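Local structure of lactate dehydrogenase (Eimeria maxima, 6CT6) at residues N70-L75 and G115-K120; I110-G115 and A325-K330; N278-G283 and E318-I323. The protein probably interconverts pyruvate and lactate, using NADH and NAD+ as the cofactor pair. All coordinates share one frame; numbering follows the deposited sequence.

In the fold
From the N terminus, the chain first reaches residues 70-75, in the loop between strands 66-69 and 80-83. Contact 1 closes when this loop meets helix 104-121 at residues 115-120, wholly within the NAD-binding domain. Just before that, residues 110-115 on the same helix open contact 2, so the two contacts cross and share Gly115. Contact 2 closes only near the C terminus, where helix 303-328 ends. Contact 3 opens and closes within that long span, joining the corner that leads into strand 281-289 to the same C-terminal helix. Contacts 2 and 3 touch where Arg112 packs on Ile323. Contact 2 ties helix 104-121 of the NAD-binding part to the C-terminal helix.

Contact 1 of 3, residues N70-L75 and G115-K120; sequences NSYECL and GGAIKK
Tyr72 and Leu75 close on the methyl group of Ala117. The contact is small and apolar. The ring of Tyr72 comes nearest, with CD1 3.4 Å from Ala117 CB. The methyl meets the ring obliquely, on its CD1 side, and CE1 of Tyr72 is 3.9 Å from the same Ala117 CB. Leu75 brings one branch: its CD1 lies 3.8 Å from Ala117 CB. The same Leu75 methyl passes the backbone of Ile118, whose CB is directed away from the loop.

Tyr72 has CG anti to its carbonyl carbon (chi1 -79°), which lays the ring along the helix. The phenol end then runs past Ala117 toward the cofactor. Its OH is hydrogen-bonded to N6A of the bound NADH, so the alanine methyl packs on the inner part of a ring whose hydroxyl holds the adenine amino group.

The loop is shaped by its own bonds. Ser71 OG accepts from Glu73 N at 3.3 Å, an ST turn, and Ser71 OG also donates to Glu73 OE2 at 3.1 Å. Leu75 N bonds back to Tyr72 O in the 3-10 turn, so both touching residues sit on one short turn.

Phe39, the last residue of strand 35-39, meets the Tyr72 ring with its own, the planes at about 30°. Leu75 reaches Ala13 and Val15 of strand 11-15. Tyr121, further along helix 104-121, touches both Tyr72 and Leu75.

Contact 2 of 3, residues I110-G115 and A325-K330; sequences IMREVG and ALDAGK. With NAI (1,4-dihydronicotinamide adenine dinucleotide), chain D.
Arg112 and Asp327 meet in a two-pronged salt bridge, end-on, with one guanidinium nitrogen to each carboxylate oxygen. NH1 of Arg112 donates to OD1 of Asp327 at 3.0 Å and is nearly straight, with an N-H...acceptor angle of 169°. NH2 of Arg112 donates to OD2 of Asp327 at 2.9 Å, less straight at 144°. OD1 lies in the guanidinium plane, while OD2 is tilted from it. The two flat groups are not coplanar: their planes stand 51° apart. NH1 meets OD1 from above the carboxylate plane. NH2 meets OD2 on its syn side.

The side chains come from opposite directions. Arg112 is extended from CG to NE and so spans most of the gap between the two segments, whose nearest CA atoms, those of Arg112 and Asp327, are 12.2 Å apart. This pair alone carries the contact. It is a surface contact, and Asp327 is exposed.

The buried side of helix 104-121 is packed quite differently. Met111 lies against Met137, Ala140 and Val141 of helix 134-145. Ile110 faces the cofactor, with CG2 3.6 Å from N6A of NADH.

Past Asp327 the helix ends in a Schellman motif, with Gly329 at positive phi and Gly329 N bonded to Leu326 O. The bridge joins helix 104-121, which flanks the Rossmann-type sheet, to the end of helix 303-328, where Leu326 packs on Leu104 and Pro105.

Contact 3 of 3, residues N278-G283 and E318-I323; sequences NNHYLG and EMQKAI
This is a small, partly buried packing contact between the corner that leads into strand 281-289 and one face of helix 303-328. It rests mainly on His280 and Gln320. NE2 of Gln320 lies 3.3 Å from CB of His280 and 4.0 Å from its CG. The amide nitrogen therefore meets the root of the histidine, and it comes to the ring obliquely. The two side chains cross at about a right angle, with ring and amide planes 69° apart. Gln320 is extended beyond CG, and this carries its amide from the helix across to the corner before the strand.

The imidazole is turned back along its own chain. His280 CG sits between the backbone N and the carbonyl carbon (chi1 69°). This brings ND1 within 3.0 Å of Tyr281 O, to which it donates. The carbonyl oxygen lies near the ring plane, but ND1 stands above the carbonyl plane. The bond helps to fix the ring's rotation.

Asn279 and His280 both face Leu271 of strand 263-272, forming a G1 beta bulge at the corner. Asn279 has positive phi there, and its OD1 is hydrogen-bonded to the hydroxyl of Tyr270. From this bulge the chain enters strand 281-289 of the mixed sheet. Helix 303-328 covers His280 further through Ile313, Val316 and Leu317, while Tyr281 packs against Val138, Ala139 and Gln142 of helix 134-145.

Contact 1 of 3, residues N70-L75 and G115-K120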
loop_
_atom_site.group_PDB
_atom_site.type_symbol
_atom_site.label_atom_id
_atom_site.label_comp_id
_atom_site.label_asym_id
_atom_site.label_seq_id
_atom_site.Cartn_x
_atom_site.Cartn_y
_atom_site.Cartn_z
ATOM N N ASN B 70 11.822 7.938 -15.612
ATOM C CA ASN B 70 12.737 8.947 -15.096
ATOM C C ASN B 70 12.735 10.211 -15.949
ATOM O O ASN B 70 13.635 11.047 -15.810
ATOM C CB ASN B 70 14.161 8.393 -15.010
ATOM C CG ASN B 70 14.299 7.270 -14.001
ATOM O OD1 ASN B 70 14.807 6.194 -14.323
ATOM N ND2 ASN B 70 13.857 7.513 -12.774
ATOM N N SER B 71 11.745 10.373 -16.828
ATOM C CA SER B 71 11.696 11.486 -17.770
ATOM C C SER B 71 10.401 12.264 -17.592
ATOM O O SER B 71 9.315 11.675 -17.573
ATOM C CB SER B 71 11.809 10.996 -19.213
ATOM O OG SER B 71 11.490 12.038 -20.121
ATOM N N TYR B 72 10.520 13.590 -17.479
ATOM C CA TYR B 72 9.344 14.444 -17.349
ATOM C C TYR B 72 8.371 14.295 -18.513
ATOM O O TYR B 72 7.179 14.570 -18.341
ATOM C CB TYR B 72 9.756 15.912 -17.238
ATOM C CG TYR B 72 10.243 16.344 -15.873
ATOM C CD1 TYR B 72 9.418 16.265 -14.759
ATOM C CD2 TYR B 72 11.519 16.865 -15.707
ATOM C CE1 TYR B 72 9.860 16.672 -13.517
ATOM C CE2 TYR B 72 11.969 17.274 -14.470
ATOM C CZ TYR B 72 11.137 17.176 -13.383
ATOM O OH TYR B 72 11.586 17.590 -12.156
ATOM N N GLU B 73 8.838 13.883 -19.694
ATOM C CA GLU B 73 7.919 13.772 -20.823
ATOM C C GLU B 73 6.867 12.693 -20.609
ATOM O O GLU B 73 5.906 12.626 -21.383
ATOM C CB GLU B 73 8.680 13.496 -22.125
ATOM C CG GLU B 73 9.161 12.068 -22.297
ATOM C CD GLU B 73 10.180 11.933 -23.413
ATOM O OE1 GLU B 73 9.841 12.257 -24.572
ATOM O OE2 GLU B 73 11.327 11.519 -23.132
ATOM N N CYS B 74 7.015 11.855 -19.579
ATOM C CA CYS B 74 5.976 10.893 -19.245
ATOM C C CYS B 74 4.695 11.567 -18.775
ATOM O O CYS B 74 3.656 10.902 -18.710
ATOM C CB CYS B 74 6.476 9.930 -18.165
ATOM S SG CYS B 74 6.474 10.603 -16.477
ATOM N N LEU B 75 4.744 12.861 -18.447
ATOM C CA LEU B 75 3.547 13.599 -18.069
ATOM C C LEU B 75 2.644 13.894 -19.255
ATOM O O LEU B 75 1.519 14.360 -19.050
ATOM C CB LEU B 75 3.926 14.916 -17.391
ATOM C CG LEU B 75 4.705 14.816 -16.081
ATOM C CD1 LEU B 75 5.074 16.201 -15.572
ATOM C CD2 LEU B 75 3.901 14.070 -15.032
ATOM N N GLY B 115 6.509 22.219 -11.644
ATOM C CA GLY B 115 5.576 23.143 -12.268
ATOM C C GLY B 115 5.902 23.409 -13.723
ATOM O O GLY B 115 5.017 23.406 -14.580
ATOM N N GLY B 116 7.182 23.640 -14.025
ATOM C CA GLY B 116 7.575 23.865 -15.406
ATOM C C GLY B 116 7.327 22.658 -16.289
ATOM O O GLY B 116 6.992 22.796 -17.468
ATOM N N ALA B 117 7.504 21.454 -15.738
ATOM C CA ALA B 117 7.193 20.246 -16.493
ATOM C C ALA B 117 5.703 20.168 -16.806
ATOM O O ALA B 117 5.310 19.832 -17.929
ATOM C CB ALA B 117 7.644 19.011 -15.715
ATOM N N ILE B 118 4.859 20.476 -15.820
ATOM C CA ILE B 118 3.415 20.507 -16.043
ATOM C C ILE B 118 3.071 21.502 -17.143
ATOM O O ILE B 118 2.322 21.190 -18.078
ATOM C CB ILE B 118 2.687 20.841 -14.728
ATOM C CG1 ILE B 118 2.811 19.673 -13.748
ATOM C CG2 ILE B 118 1.215 21.179 -14.982
ATOM C CD1 ILE B 118 2.485 20.043 -12.322
ATOM N N LYS B 119 3.600 22.724 -17.041
ATOM C CA LYS B 119 3.336 23.735 -18.059
ATOM C C LYS B 119 3.659 23.211 -19.451
ATOM O O LYS B 119 2.952 23.517 -20.419
ATOM C CB LYS B 119 4.149 24.998 -17.768
ATOM C CG LYS B 119 4.008 26.095 -18.824
ATOM C CD LYS B 119 4.986 27.234 -18.587
ATOM C CE LYS B 119 4.563 28.096 -17.412
ATOM N NZ LYS B 119 5.522 29.207 -17.155
ATOM N N LYS B 120 4.714 22.406 -19.566
ATOM C CA LYS B 120 5.188 21.977 -20.875
ATOM C C LYS B 120 4.413 20.774 -21.402
ATOM O O LYS B 120 4.085 20.724 -22.593
ATOM C CB LYS B 120 6.681 21.649 -20.806
ATOM C CG LYS B 120 7.274 21.206 -22.136
ATOM C CD LYS B 120 8.773 20.968 -22.040
ATOM C CE LYS B 120 9.361 20.601 -23.396
ATOM N NZ LYS B 120 10.827 20.350 -23.319
#

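Contact 2 of 3, residues I110-G115 and A325-K330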
loop_
_atom_site.group_PDB
_atom_site.type_symbol
_atom_site.label_atom_id
_atom_site.label_comp_id
_atom_site.label_asym_id
_atom_site.label_seq_id
_atom_site.Cartn_x
_atom_site.Cartn_y
_atom_site.Cartn_z
ATOM N N ILE B 110 12.514 22.186 -6.285
ATOM C CA ILE B 110 11.950 21.005 -6.933
ATOM C C ILE B 110 10.531 21.292 -7.407
ATOM O O ILE B 110 10.146 20.924 -8.523
ATOM C CB ILE B 110 12.001 19.798 -5.976
ATOM C CG1 ILE B 110 13.453 19.373 -5.751
ATOM C CG2 ILE B 110 11.180 18.629 -6.526
ATOM C CD1 ILE B 110 13.642 18.363 -4.634
ATOM N N MET B 111 9.732 21.958 -6.569
ATOM C CA MET B 111 8.368 22.302 -6.960
ATOM C C MET B 111 8.342 23.134 -8.235
ATOM O O MET B 111 7.396 23.028 -9.024
ATOM C CB MET B 111 7.673 23.063 -5.831
ATOM C CG MET B 111 7.390 22.237 -4.585
ATOM S SD MET B 111 6.321 20.805 -4.864
ATOM C CE MET B 111 7.519 19.503 -5.149
ATOM N N ARG B 112 9.365 23.962 -8.459
ATOM C CA ARG B 112 9.368 24.832 -9.627
ATOM C C ARG B 112 9.806 24.094 -10.886
ATOM O O ARG B 112 9.324 24.415 -11.978
ATOM C CB ARG B 112 10.252 26.050 -9.354
ATOM C CG ARG B 112 9.619 27.001 -8.339
ATOM C CD ARG B 112 10.560 28.093 -7.867
ATOM N NE ARG B 112 9.894 28.997 -6.928
ATOM C CZ ARG B 112 10.523 29.761 -6.039
ATOM N NH1 ARG B 112 11.847 29.734 -5.946
ATOM N NH2 ARG B 112 9.827 30.549 -5.232
ATOM N N GLU B 113 10.695 23.104 -10.764
ATOM C CA GLU B 113 10.959 22.212 -11.889
ATOM C C GLU B 113 9.704 21.426 -12.259
ATOM O O GLU B 113 9.369 21.285 -13.440
ATOM C CB GLU B 113 12.107 21.254 -11.554
ATOM C CG GLU B 113 13.410 21.918 -11.106
ATOM C CD GLU B 113 14.071 22.735 -12.202
ATOM O OE1 GLU B 113 13.871 22.418 -13.392
ATOM O OE2 GLU B 113 14.795 23.695 -11.867
ATOM N N VAL B 114 8.996 20.899 -11.254
ATOM C CA VAL B 114 7.774 20.138 -11.515
ATOM C C VAL B 114 6.734 21.024 -12.192
ATOM O O VAL B 114 6.124 20.640 -13.197
ATOM C CB VAL B 114 7.233 19.522 -10.208
ATOM C CG1 VAL B 114 5.824 18.958 -10.400
ATOM C CG2 VAL B 114 8.164 18.427 -9.719
ATOM N N GLY B 115 6.509 22.219 -11.644
ATOM C CA GLY B 115 5.576 23.143 -12.268
ATOM C C GLY B 115 5.902 23.409 -13.723
ATOM O O GLY B 115 5.017 23.406 -14.580
ATOM N N ALA B 325 12.821 36.021 0.937
ATOM C CA ALA B 325 14.216 36.255 1.292
ATOM C C ALA B 325 15.141 35.303 0.546
ATOM O O ALA B 325 16.142 35.727 -0.044
ATOM C CB ALA B 325 14.398 36.114 2.803
ATOM N N LEU B 326 14.827 34.004 0.567
ATOM C CA LEU B 326 15.626 33.031 -0.171
ATOM C C LEU B 326 15.774 33.445 -1.630
ATOM O O LEU B 326 16.889 33.579 -2.142
ATOM C CB LEU B 326 14.993 31.639 -0.068
ATOM C CG LEU B 326 15.133 30.910 1.272
ATOM C CD1 LEU B 326 14.152 29.750 1.351
ATOM C CD2 LEU B 326 16.559 30.411 1.469
ATOM N N ASP B 327 14.648 33.665 -2.315
ATOM C CA ASP B 327 14.702 34.028 -3.728
ATOM C C ASP B 327 15.461 35.330 -3.949
ATOM O O ASP B 327 16.086 35.512 -4.999
ATOM C CB ASP B 327 13.290 34.150 -4.303
ATOM C CG ASP B 327 12.522 32.844 -4.248
ATOM O OD1 ASP B 327 13.163 31.776 -4.156
ATOM O OD2 ASP B 327 11.274 32.885 -4.305
ATOM N N ALA B 328 15.417 36.246 -2.984
ATOM C CA ALA B 328 16.086 37.533 -3.132
ATOM C C ALA B 328 17.586 37.454 -2.880
ATOM O O ALA B 328 18.278 38.464 -3.049
ATOM C CB ALA B 328 15.461 38.564 -2.186
ATOM N N GLY B 329 18.102 36.290 -2.491
ATOM C CA GLY B 329 19.514 36.142 -2.208
ATOM C C GLY B 329 19.959 36.681 -0.868
ATOM O O GLY B 329 21.168 36.757 -0.621
ATOM N N LYS B 330 19.024 37.046 0.011
ATOM C CA LYS B 330 19.383 37.696 1.267
ATOM C C LYS B 330 19.992 36.738 2.282
ATOM O O LYS B 330 20.635 37.195 3.232
ATOM C CB LYS B 330 18.154 38.360 1.892
ATOM C CG LYS B 330 17.488 39.417 1.032
ATOM C CD LYS B 330 16.285 40.005 1.755
ATOM C CE LYS B 330 15.414 40.837 0.832
ATOM N NZ LYS B 330 13.982 40.442 0.921
HETATM P PA NAI D . 9.603 9.874 -0.012
HETATM O O1A NAI D . 11.000 10.388 0.256
HETATM O O2A NAI D . 9.272 8.428 0.271
HETATM O O5B NAI D . 9.279 10.165 -1.559
HETATM C C5B NAI D . 9.690 11.382 -2.176
HETATM C C4B NAI D . 10.182 11.048 -3.574
HETATM O O4B NAI D . 10.311 12.219 -4.383
HETATM C C3B NAI D . 11.554 10.382 -3.553
HETATM O O3B NAI D . 11.453 9.069 -4.109
HETATM C C2B NAI D . 12.435 11.277 -4.403
HETATM O O2B NAI D . 13.382 10.548 -5.185
HETATM C C1B NAI D . 11.395 11.961 -5.269
HETATM N N9A NAI D . 11.848 13.190 -5.956
HETATM C C8A NAI D . 12.786 14.087 -5.588
HETATM N N7A NAI D . 12.885 15.069 -6.527
HETATM C C5A NAI D . 12.006 14.790 -7.508
HETATM C C6A NAI D . 11.582 15.391 -8.788
HETATM N N6A NAI D . 12.138 16.534 -9.239
HETATM N N1A NAI D . 10.618 14.759 -9.497
HETATM C C2A NAI D . 10.044 13.618 -9.071
HETATM N N3A NAI D . 10.384 13.021 -7.920
HETATM C C4A NAI D . 11.333 13.551 -7.120
HETATM O O3 NAI D . 8.559 10.826 0.774
HETATM P PN NAI D . 7.002 10.486 1.051
HETATM O O1N NAI D . 6.901 9.708 2.341
HETATM O O2N NAI D . 6.385 9.935 -0.214
HETATM O O5D NAI D . 6.420 11.963 1.323
HETATM C C5D NAI D . 6.440 12.920 0.270
HETATM C C4D NAI D . 6.015 14.301 0.748
HETATM O O4D NAI D . 4.680 14.281 1.272
HETATM C C3D NAI D . 6.917 14.804 1.865
HETATM O O3D NAI D . 7.231 16.177 1.620
HETATM C C2D NAI D . 6.072 14.660 3.109
HETATM O O2D NAI D . 6.438 15.569 4.148
HETATM C C1D NAI D . 4.695 14.949 2.537
HETATM N N1N NAI D . 3.544 14.560 3.363
HETATM C C2N NAI D . 2.489 15.371 3.275
HETATM C C3N NAI D . 1.322 15.147 3.971
HETATM C C7N NAI D . 0.209 16.138 3.794
HETATM O O7N NAI D . 0.270 16.937 2.872
HETATM N N7N NAI D . -0.809 16.144 4.645
HETATM C C4N NAI D . 1.173 13.954 4.877
HETATM C C5N NAI D . 2.387 13.143 4.894
HETATM C C6N NAI D . 3.513 13.468 4.137
#

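Contact 3 of 3, residues N278-G283 and E318-I323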
loop_
_atom_site.group_PDB
_atom_site.type_symbol
_atom_site.label_atom_id
_atom_site.label_comp_id
_atom_site.label_asym_id
_atom_site.label_seq_id
_atom_site.Cartn_x
_atom_site.Cartn_y
_atom_site.Cartn_z
ATOM N N ASN B 278 -5.555 36.665 1.513
ATOM C CA ASN B 278 -5.266 37.544 0.382
ATOM C C ASN B 278 -4.191 36.912 -0.497
ATOM O O ASN B 278 -2.999 36.983 -0.185
ATOM C CB ASN B 278 -4.843 38.921 0.883
ATOM C CG ASN B 278 -5.958 39.634 1.624
ATOM O OD1 ASN B 278 -7.056 39.809 1.095
ATOM N ND2 ASN B 278 -5.688 40.031 2.864
ATOM N N ASN B 279 -4.625 36.295 -1.596
ATOM C CA ASN B 279 -3.725 35.812 -2.646
ATOM C C ASN B 279 -2.753 34.749 -2.130
ATOM O O ASN B 279 -1.554 34.786 -2.417
ATOM C CB ASN B 279 -2.964 36.979 -3.286
ATOM C CG ASN B 279 -2.013 36.531 -4.385
ATOM O OD1 ASN B 279 -2.353 35.690 -5.216
ATOM N ND2 ASN B 279 -0.805 37.084 -4.381
ATOM N N HIS B 280 -3.259 33.784 -1.369
ATOM C CA HIS B 280 -2.464 32.601 -1.062
ATOM C C HIS B 280 -3.404 31.468 -0.670
ATOM O O HIS B 280 -4.630 31.596 -0.743
ATOM C CB HIS B 280 -1.404 32.896 0.011
ATOM C CG HIS B 280 -1.950 33.147 1.383
ATOM N ND1 HIS B 280 -2.334 32.131 2.233
ATOM C CD2 HIS B 280 -2.120 34.299 2.075
ATOM C CE1 HIS B 280 -2.741 32.647 3.379
ATOM N NE2 HIS B 280 -2.623 33.961 3.309
ATOM N N TYR B 281 -2.813 30.342 -0.281
ATOM C CA TYR B 281 -3.541 29.097 -0.090
ATOM C C TYR B 281 -3.802 28.832 1.388
ATOM O O TYR B 281 -3.041 29.256 2.262
ATOM C CB TYR B 281 -2.766 27.928 -0.703
ATOM C CG TYR B 281 -2.639 28.021 -2.206
ATOM C CD1 TYR B 281 -3.414 27.228 -3.038
ATOM C CD2 TYR B 281 -1.756 28.916 -2.791
ATOM C CE1 TYR B 281 -3.306 27.315 -4.412
ATOM C CE2 TYR B 281 -1.640 29.013 -4.163
ATOM C CZ TYR B 281 -2.419 28.211 -4.970
ATOM O OH TYR B 281 -2.310 28.306 -6.338
ATOM N N LEU B 282 -4.896 28.120 1.653
ATOM C CA LEU B 282 -5.280 27.764 3.012
ATOM C C LEU B 282 -6.238 26.583 2.949
ATOM O O LEU B 282 -7.019 26.451 2.004
ATOM C CB LEU B 282 -5.931 28.948 3.739
ATOM C CG LEU B 282 -6.105 28.829 5.253
ATOM C CD1 LEU B 282 -4.764 28.951 5.967
ATOM C CD2 LEU B 282 -7.082 29.876 5.769
ATOM N N GLY B 283 -6.169 25.730 3.966
ATOM C CA GLY B 283 -7.054 24.584 4.055
ATOM C C GLY B 283 -8.486 24.968 4.364
ATOM O O GLY B 283 -8.793 25.370 5.490
ATOM N N GLU B 318 4.297 33.912 7.261
ATOM C CA GLU B 318 5.679 33.807 7.717
ATOM C C GLU B 318 6.514 32.991 6.738
ATOM O O GLU B 318 7.679 33.316 6.482
ATOM C CB GLU B 318 5.718 33.184 9.115
ATOM C CG GLU B 318 6.998 33.462 9.892
ATOM C CD GLU B 318 6.855 33.167 11.374
ATOM O OE1 GLU B 318 5.811 32.609 11.773
ATOM O OE2 GLU B 318 7.784 33.496 12.141
ATOM N N MET B 319 5.930 31.931 6.170
ATOM C CA MET B 319 6.662 31.103 5.217
ATOM C C MET B 319 6.852 31.822 3.887
ATOM O O MET B 319 7.902 31.681 3.246
ATOM C CB MET B 319 5.937 29.773 5.007
ATOM C CG MET B 319 6.083 28.791 6.165
ATOM S SD MET B 319 5.435 27.139 5.808
ATOM C CE MET B 319 3.668 27.431 5.801
ATOM N N GLN B 320 5.853 32.594 3.453
ATOM C CA GLN B 320 5.999 33.365 2.221
ATOM C C GLN B 320 7.195 34.306 2.296
ATOM O O GLN B 320 7.901 34.507 1.301
ATOM C CB GLN B 320 4.730 34.167 1.937
ATOM C CG GLN B 320 3.539 33.344 1.501
ATOM C CD GLN B 320 2.398 34.215 1.013
ATOM O OE1 GLN B 320 2.102 35.256 1.600
ATOM N NE2 GLN B 320 1.765 33.806 -0.078
ATOM N N LYS B 321 7.431 34.903 3.465
ATOM C CA LYS B 321 8.516 35.871 3.583
ATOM C C LYS B 321 9.872 35.177 3.576
ATOM O O LYS B 321 10.817 35.661 2.943
ATOM C CB LYS B 321 8.328 36.713 4.845
ATOM C CG LYS B 321 7.100 37.612 4.767
ATOM C CD LYS B 321 7.282 38.918 5.519
ATOM C CE LYS B 321 7.305 38.709 7.019
ATOM N NZ LYS B 321 7.460 39.996 7.746
ATOM N N ALA B 322 9.983 34.036 4.261
ATOM C CA ALA B 322 11.189 33.222 4.148
ATOM C C ALA B 322 11.503 32.906 2.691
ATOM O O ALA B 322 12.665 32.967 2.271
ATOM C CB ALA B 322 11.028 31.930 4.951
ATOM N N ILE B 323 10.478 32.571 1.902
ATOM C CA ILE B 323 10.693 32.248 0.494
ATOM C C ILE B 323 11.120 33.490 -0.276
ATOM O O ILE B 323 11.981 33.422 -1.163
ATOM C CB ILE B 323 9.422 31.618 -0.107
ATOM C CG1 ILE B 323 9.172 30.235 0.499
ATOM C CG2 ILE B 323 9.536 31.501 -1.627
ATOM C CD1 ILE B 323 7.778 29.703 0.252
#